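Local coordinates for VIN1 (Oscarella pearsei, PDB 6BFI), which binds actin filaments and, as a vinculin homolog of a sponge, may play a role in cell-cell adhesion, at residues A[325-328]-A[329-332]. Residues are numbered along the deposited sequence; the frame is centred on the assembly and turned at random.
Sequences LDQI and LKEL
The Gln327 amide turns one face toward the next turn of the helix, where Lys330 and Glu331 approach it at different ends. Lys330 CD lies over that face at the oxygen end, 3.8 Å from OE1, and the two side chains cross at about a right angle. The lysine NZ comes in more obliquely, 3.9 Å from OE1. Toward the same side, but outward beyond the nitrogen end, Glu331 CG stays a loose 4.4 Å from NE2. Gln327 reaches this position with CG anti to its backbone nitrogen (chi1 -174°) and a bend at chi2.

The Glu331 carboxylate leans back along the helix: its OE1 corner stands 3.6 Å from Ile328 CA. Likewise, the Lys330 chain, extended beyond CG, passes over the preceding turn, with CG 3.2 Å from Asp326 O. Its NZ does not contact the Asp326 carboxylate, whose OD2 instead forms a salt bridge with Arg303.

Beneath these side chains runs regular alpha-helical i to i+4 bonding: Leu329 N to Leu325 O, Lys330 N to Asp326 O, Glu331 N to Gln327 O and Leu332 N to Ile328 O each measure 2.9 Å. The N-H...O angles run from 150° to 162°. On the apolar side, Leu329 CD1 lies 3.3 Å from Leu325 O, while Ile328 CG2 and Leu332 CD1 make a looser contact at 4.4 Å.

Helix 312-338 packs between helices 289-306 and 344-375, as in the antiparallel helical bundles from which vinculin-family proteins are built. Leu325 and Leu329 face helix 289-306, touching Ile299 and Val295 respectively; Ile328 packs on Ala353 and Leu332 on Leu349 of helix 344-375, with Leu325 also reaching Leu360, so the segment joins both neighbouring helices.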
loop_
_atom_site.group_PDB
_atom_site.type_symbol
_atom_site.label_atom_id
_atom_site.label_comp_id
_atom_site.label_asym_id
_atom_site.label_seq_id
_atom_site.Cartn_x
_atom_site.Cartn_y
_atom_site.Cartn_z
ATOM N N LEU A 325 -15.325 16.492 -25.658
ATOM C CA LEU A 325 -15.485 15.042 -25.721
ATOM C C LEU A 325 -16.957 14.648 -25.748
ATOM O O LEU A 325 -17.341 13.717 -26.468
ATOM C CB LEU A 325 -14.767 14.384 -24.544
ATOM C CG LEU A 325 -13.334 13.940 -24.839
ATOM C CD1 LEU A 325 -12.549 13.746 -23.553
ATOM C CD2 LEU A 325 -13.345 12.657 -25.659
ATOM N N ASP A 326 -17.798 15.344 -24.979
ATOM C CA ASP A 326 -19.231 15.074 -25.031
ATOM C C ASP A 326 -19.794 15.338 -26.423
ATOM O O ASP A 326 -20.625 14.569 -26.922
ATOM C CB ASP A 326 -19.966 15.914 -23.986
ATOM C CG ASP A 326 -20.361 15.110 -22.764
ATOM O OD1 ASP A 326 -20.695 13.915 -22.920
ATOM O OD2 ASP A 326 -20.340 15.672 -21.649
ATOM N N GLN A 327 -19.349 16.420 -27.067
ATOM C CA GLN A 327 -19.803 16.706 -28.424
ATOM C C GLN A 327 -19.384 15.603 -29.390
ATOM O O GLN A 327 -20.188 15.147 -30.215
ATOM C CB GLN A 327 -19.263 18.060 -28.884
ATOM C CG GLN A 327 -19.788 18.511 -30.236
ATOM C CD GLN A 327 -21.275 18.806 -30.219
ATOM O OE1 GLN A 327 -21.856 19.078 -29.165
ATOM N NE2 GLN A 327 -21.903 18.752 -31.389
ATOM N N ILE A 328 -18.128 15.154 -29.294
ATOM C CA ILE A 328 -17.673 14.047 -30.133
ATOM C C ILE A 328 -18.521 12.805 -29.884
ATOM O O ILE A 328 -18.834 12.051 -30.814
ATOM C CB ILE A 328 -16.177 13.771 -29.894
ATOM C CG1 ILE A 328 -15.334 14.959 -30.361
ATOM C CG2 ILE A 328 -15.740 12.505 -30.613
ATOM C CD1 ILE A 328 -13.842 14.708 -30.300
ATOM N N LEU A 329 -18.917 12.578 -28.628
ATOM C CA LEU A 329 -19.755 11.422 -28.320
ATOM C C LEU A 329 -21.123 11.539 -28.978
ATOM O O LEU A 329 -21.639 10.561 -29.534
ATOM C CB LEU A 329 -19.896 11.263 -26.806
ATOM C CG LEU A 329 -18.993 10.207 -26.165
ATOM C CD1 LEU A 329 -17.537 10.437 -26.537
ATOM C CD2 LEU A 329 -19.169 10.197 -24.655
ATOM N N LYS A 330 -21.729 12.728 -28.923
ATOM C CA LYS A 330 -23.009 12.931 -29.595
ATOM C C LYS A 330 -22.884 12.696 -31.095
ATOM O O LYS A 330 -23.765 12.081 -31.711
ATOM C CB LYS A 330 -23.530 14.339 -29.308
ATOM C CG LYS A 330 -23.723 14.628 -27.829
ATOM C CD LYS A 330 -23.583 16.110 -27.527
ATOM C CE LYS A 330 -23.516 16.364 -26.028
ATOM N NZ LYS A 330 -23.217 17.788 -25.711
ATOM N N GLU A 331 -21.788 13.166 -31.698
ATOM C CA GLU A 331 -21.572 12.939 -33.124
ATOM C C GLU A 331 -21.428 11.453 -33.436
ATOM O O GLU A 331 -21.975 10.963 -34.433
ATOM C CB GLU A 331 -20.340 13.712 -33.594
ATOM C CG GLU A 331 -20.519 15.224 -33.573
ATOM C CD GLU A 331 -19.256 15.974 -33.955
ATOM O OE1 GLU A 331 -18.208 15.750 -33.315
ATOM O OE2 GLU A 331 -19.311 16.785 -34.904
ATOM N N LEU A 332 -20.701 10.716 -32.591
ATOM C CA LEU A 332 -20.547 9.281 -32.808
ATOM C C LEU A 332 -21.880 8.555 -32.685
ATOM O O LEU A 332 -22.171 7.638 -33.463
ATOM C CB LEU A 332 -19.533 8.702 -31.824
ATOM C CG LEU A 332 -18.064 8.821 -32.225
ATOM C CD1 LEU A 332 -17.170 8.324 -31.100
ATOM C CD2 LEU A 332 -17.799 8.049 -33.509
#